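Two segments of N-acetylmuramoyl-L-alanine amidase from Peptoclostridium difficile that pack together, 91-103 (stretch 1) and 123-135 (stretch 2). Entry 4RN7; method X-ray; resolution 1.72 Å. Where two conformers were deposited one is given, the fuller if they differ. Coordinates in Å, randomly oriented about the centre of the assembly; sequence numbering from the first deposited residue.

Stretch 1 (91-103) TATGIETWYRNKA
Stretch 2 123-135: KVRDRGIVENNFE

Two neighbouring parallel β-strands, 95-99 and 126-131, form this contact, a worked example of how a backbone ladder absorbs a bulge and is then reinforced by side chains. Their N-to-C directions differ by 21° and their axes approach to 4.6 Å. As in any parallel pair, each residue of one strand that bonds does so to two residues flanking its opposite number. Ile95 N donates to Arg125 O (3.1 Å) and Arg127 N to Ile95 O (3.1 Å), so Ile95 pairs with Asp126. Beyond this the register shifts by one: Thr97 N donates to Gly128 O (3.2 Å) and Val130 N to Thr97 O (2.9 Å), pairing Thr97 with Ile129. The bulge lies where Arg127 (phi/psi -83/-2) leaves extended geometry and Gly128 (80/-163) takes a positive phi that favours glycine. Tyr99 N to Val130 O (3.0 Å) and Asn132 N to Tyr99 O (2.9 Å) complete the ladder.

Gly94 (112/174) permits the close entry: an ideal CB would lie 2.8 Å from Arg125 O, a clash. Next to it, Arg127 (chi1 m, chi2 t, chi3 p) joins its NE to Glu96 OE1 in a 2.9 Å salt bridge, while its NH1 donates to Thr93 O (3.2 Å). Glu96 (chi1 p, chi2 t) also accepts from within its own strand, Trp98 NE1 reaching OE2 at 2.8 Å.

Trp98 (chi1 m, chi2 -4°) shares a sheet face with Val130, its CD1 3.8 Å from Val130 CB, and Asn132 CG covers one face of the indole, 3.4 Å from Trp98 CE3. Tyr99 (chi1 p) lies on the face of Ile129 (chi1 p, chi2 t), with Tyr99 CE1 3.7 Å from Ile129 CD1. A type II turn from Arg100 to Ala103 follows, where Lys102 N donates to Glu131 OE2 (3.0 Å); one water links that carboxylate oxygen to Tyr99 OH.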

# COMPACT_ATOMS: atom_id res chain seq x y z
N THR A 91 -6.65 -19.93 -3.51
CA THR A 91 -5.63 -20.58 -2.68
C THR A 91 -4.36 -19.75 -2.43
O THR A 91 -3.68 -19.98 -1.44
CB THR A 91 -5.24 -21.98 -3.24
OG1 THR A 91 -4.60 -21.84 -4.52
CG2 THR A 91 -6.46 -22.87 -3.38
N ALA A 92 -4.07 -18.77 -3.29
CA ALA A 92 -2.81 -18.03 -3.16
C ALA A 92 -2.68 -17.28 -1.83
O ALA A 92 -3.67 -16.81 -1.28
CB ALA A 92 -2.65 -17.05 -4.31
N THR A 93 -1.45 -17.17 -1.30
CA THR A 93 -1.24 -16.40 -0.07
C THR A 93 0.01 -15.53 -0.13
O THR A 93 0.91 -15.78 -0.93
CB THR A 93 -1.10 -17.31 1.16
OG1 THR A 93 0.00 -18.21 0.96
CG2 THR A 93 -2.37 -18.08 1.40
N GLY A 94 0.05 -14.52 0.73
CA GLY A 94 1.27 -13.76 0.90
C GLY A 94 1.20 -12.33 0.39
O GLY A 94 0.22 -11.92 -0.24
N ILE A 95 2.26 -11.58 0.65
CA ILE A 95 2.31 -10.17 0.31
C ILE A 95 3.43 -9.92 -0.70
O ILE A 95 4.50 -10.53 -0.59
CB ILE A 95 2.55 -9.36 1.59
CG1 ILE A 95 1.31 -9.43 2.49
CG2 ILE A 95 2.89 -7.90 1.27
CD1 ILE A 95 1.43 -8.62 3.77
N GLU A 96 3.18 -9.06 -1.68
CA GLU A 96 4.22 -8.65 -2.62
C GLU A 96 4.13 -7.15 -2.77
O GLU A 96 3.08 -6.56 -2.52
CB GLU A 96 4.04 -9.32 -3.99
CG GLU A 96 2.67 -9.10 -4.62
CD GLU A 96 2.49 -9.91 -5.89
OE1 GLU A 96 2.77 -11.13 -5.85
OE2 GLU A 96 2.07 -9.35 -6.92
N THR A 97 5.23 -6.52 -3.18
CA THR A 97 5.23 -5.07 -3.34
C THR A 97 5.67 -4.71 -4.75
O THR A 97 6.68 -5.21 -5.24
CB THR A 97 6.19 -4.44 -2.33
OG1 THR A 97 5.74 -4.73 -1.00
CG2 THR A 97 6.25 -2.92 -2.52
N TRP A 98 4.88 -3.86 -5.42
CA TRP A 98 5.15 -3.47 -6.80
C TRP A 98 5.88 -2.13 -6.86
O TRP A 98 5.71 -1.28 -5.97
CB TRP A 98 3.85 -3.29 -7.56
CG TRP A 98 2.97 -4.50 -7.67
CD1 TRP A 98 3.25 -5.77 -7.23
CD2 TRP A 98 1.68 -4.55 -8.28
NE1 TRP A 98 2.19 -6.60 -7.54
CE2 TRP A 98 1.21 -5.88 -8.17
CE3 TRP A 98 0.86 -3.60 -8.90
CZ2 TRP A 98 -0.04 -6.27 -8.67
CZ3 TRP A 98 -0.38 -3.99 -9.39
CH2 TRP A 98 -0.81 -5.32 -9.28
N TYR A 99 6.66 -1.94 -7.92
CA TYR A 99 7.24 -0.65 -8.26
C TYR A 99 7.22 -0.50 -9.78
O TYR A 99 7.10 -1.49 -10.50
CB TYR A 99 8.67 -0.53 -7.71
CG TYR A 99 9.63 -1.56 -8.24
CD1 TYR A 99 9.69 -2.83 -7.69
CD2 TYR A 99 10.50 -1.26 -9.29
CE1 TYR A 99 10.58 -3.78 -8.18
CE2 TYR A 99 11.39 -2.20 -9.77
CZ TYR A 99 11.42 -3.46 -9.22
OH TYR A 99 12.31 -4.40 -9.70
N ARG A 100 7.33 0.73 -10.28
CA ARG A 100 7.20 0.98 -11.73
C ARG A 100 8.30 0.31 -12.54
O ARG A 100 9.41 0.13 -12.04
CB ARG A 100 7.16 2.49 -12.04
CG ARG A 100 8.52 3.16 -12.18
CD ARG A 100 8.41 4.63 -12.58
NE ARG A 100 7.60 5.38 -11.62
CZ ARG A 100 8.08 5.95 -10.52
NH1 ARG A 100 7.26 6.59 -9.69
NH2 ARG A 100 9.38 5.88 -10.24
N ASN A 101 7.98 -0.06 -13.77
CA ASN A 101 8.93 -0.70 -14.67
C ASN A 101 10.29 0.01 -14.73
O ASN A 101 10.34 1.22 -14.94
CB ASN A 101 8.36 -0.78 -16.09
CG ASN A 101 7.25 -1.81 -16.23
OD1 ASN A 101 7.01 -2.62 -15.34
ND2 ASN A 101 6.58 -1.78 -17.37
N LYS A 102 11.36 -0.76 -14.54
CA LYS A 102 12.73 -0.26 -14.70
C LYS A 102 13.05 0.97 -13.85
O LYS A 102 13.81 1.85 -14.27
CB LYS A 102 13.03 0.03 -16.17
CG LYS A 102 13.02 -1.19 -17.08
CD LYS A 102 13.19 -0.78 -18.53
CE LYS A 102 13.72 -1.93 -19.37
NZ LYS A 102 13.94 -1.50 -20.78
N ALA A 103 12.47 1.04 -12.66
CA ALA A 103 12.64 2.21 -11.80
C ALA A 103 14.10 2.43 -11.41
O ALA A 103 14.75 1.53 -10.88
CB ALA A 103 11.77 2.08 -10.56
N LYS A 123 5.01 -11.84 9.31
CA LYS A 123 5.53 -13.20 9.10
C LYS A 123 4.61 -13.98 8.17
O LYS A 123 4.14 -15.09 8.48
CB LYS A 123 5.74 -13.93 10.44
CG LYS A 123 6.79 -13.29 11.35
CD LYS A 123 6.14 -12.65 12.57
N VAL A 124 4.34 -13.35 7.03
CA VAL A 124 3.51 -13.87 5.97
C VAL A 124 4.46 -14.38 4.91
O VAL A 124 5.67 -14.15 4.98
CB VAL A 124 2.68 -12.74 5.36
CG1 VAL A 124 1.66 -12.24 6.35
CG2 VAL A 124 3.58 -11.60 4.94
N ARG A 125 3.90 -15.04 3.90
CA ARG A 125 4.68 -15.57 2.81
C ARG A 125 5.28 -14.42 2.01
O ARG A 125 4.56 -13.48 1.65
CB ARG A 125 3.78 -16.44 1.93
CG ARG A 125 4.42 -16.97 0.67
CD ARG A 125 3.59 -18.14 0.14
NE ARG A 125 3.80 -18.37 -1.28
CZ ARG A 125 4.71 -19.21 -1.76
NH1 ARG A 125 5.48 -19.91 -0.93
NH2 ARG A 125 4.84 -19.36 -3.07
N ASP A 126 6.58 -14.49 1.75
CA ASP A 126 7.30 -13.41 1.07
C ASP A 126 7.27 -13.62 -0.45
O ASP A 126 8.06 -14.39 -1.00
CB ASP A 126 8.74 -13.34 1.63
CG ASP A 126 9.58 -12.26 1.00
OD1 ASP A 126 9.08 -11.46 0.19
OD2 ASP A 126 10.79 -12.21 1.33
N ARG A 127 6.34 -12.94 -1.12
CA ARG A 127 6.20 -13.05 -2.57
C ARG A 127 7.18 -12.14 -3.31
O ARG A 127 7.22 -12.13 -4.54
CB ARG A 127 4.76 -12.75 -3.00
CG ARG A 127 3.72 -13.69 -2.39
CD ARG A 127 2.29 -13.32 -2.81
NE ARG A 127 2.07 -13.46 -4.25
CZ ARG A 127 1.68 -14.59 -4.83
NH1 ARG A 127 1.46 -15.68 -4.10
NH2 ARG A 127 1.51 -14.64 -6.14
N GLY A 128 7.97 -11.37 -2.55
CA GLY A 128 9.02 -10.55 -3.13
C GLY A 128 8.51 -9.25 -3.72
O GLY A 128 7.40 -8.82 -3.41
N ILE A 129 9.34 -8.63 -4.56
CA ILE A 129 8.97 -7.38 -5.21
C ILE A 129 8.81 -7.61 -6.71
O ILE A 129 9.43 -8.52 -7.28
CB ILE A 129 10.01 -6.27 -4.93
CG1 ILE A 129 11.37 -6.63 -5.54
CG2 ILE A 129 10.13 -6.04 -3.43
CD1 ILE A 129 12.40 -5.51 -5.43
N VAL A 130 7.97 -6.79 -7.35
CA VAL A 130 7.57 -7.01 -8.74
C VAL A 130 7.53 -5.68 -9.49
O VAL A 130 7.02 -4.70 -8.97
CB VAL A 130 6.14 -7.61 -8.80
CG1 VAL A 130 5.78 -7.97 -10.23
CG2 VAL A 130 6.00 -8.81 -7.90
N GLU A 131 8.05 -5.66 -10.71
CA GLU A 131 7.80 -4.52 -11.59
C GLU A 131 6.37 -4.57 -12.10
O GLU A 131 5.87 -5.63 -12.50
CB GLU A 131 8.76 -4.52 -12.78
CG GLU A 131 10.18 -4.09 -12.43
CD GLU A 131 11.14 -4.29 -13.58
OE1 GLU A 131 10.94 -5.24 -14.38
OE2 GLU A 131 12.11 -3.50 -13.69
N ASN A 132 5.70 -3.42 -12.11
CA ASN A 132 4.34 -3.35 -12.63
C ASN A 132 4.05 -1.97 -13.19
O ASN A 132 4.39 -0.96 -12.56
CB ASN A 132 3.33 -3.68 -11.53
CG ASN A 132 1.94 -3.92 -12.07
OD1 ASN A 132 1.24 -2.98 -12.47
ND2 ASN A 132 1.51 -5.18 -12.09
N ASN A 133 3.41 -1.93 -14.35
CA ASN A 133 3.16 -0.66 -15.03
C ASN A 133 1.89 0.08 -14.58
O ASN A 133 1.42 0.98 -15.28
CB ASN A 133 3.11 -0.90 -16.54
CG ASN A 133 3.67 0.26 -17.34
OD1 ASN A 133 4.63 0.91 -16.92
ND2 ASN A 133 3.07 0.53 -18.50
N PHE A 134 1.35 -0.31 -13.43
CA PHE A 134 0.16 0.33 -12.85
C PHE A 134 0.25 1.86 -12.93
O PHE A 134 1.25 2.45 -12.51
CB PHE A 134 -0.00 -0.12 -11.40
CG PHE A 134 -1.28 0.34 -10.74
CD1 PHE A 134 -2.52 -0.09 -11.22
CD2 PHE A 134 -1.25 1.16 -9.62
CE1 PHE A 134 -3.70 0.32 -10.60
CE2 PHE A 134 -2.42 1.57 -8.98
CZ PHE A 134 -3.65 1.15 -9.48
N GLU A 135 -0.79 2.49 -13.47
CA GLU A 135 -0.73 3.92 -13.81
C GLU A 135 -0.30 4.82 -12.64
O GLU A 135 0.48 5.76 -12.83
CB GLU A 135 -2.06 4.39 -14.41
CG GLU A 135 -2.05 5.86 -14.84
CD GLU A 135 -3.28 6.27 -15.62
OE1 GLU A 135 -4.18 5.44 -15.82
OE2 GLU A 135 -3.33 7.44 -16.05
O HOH W 1 0.51 -18.59 -3.13
O HOH W 2 13.87 -3.75 -11.59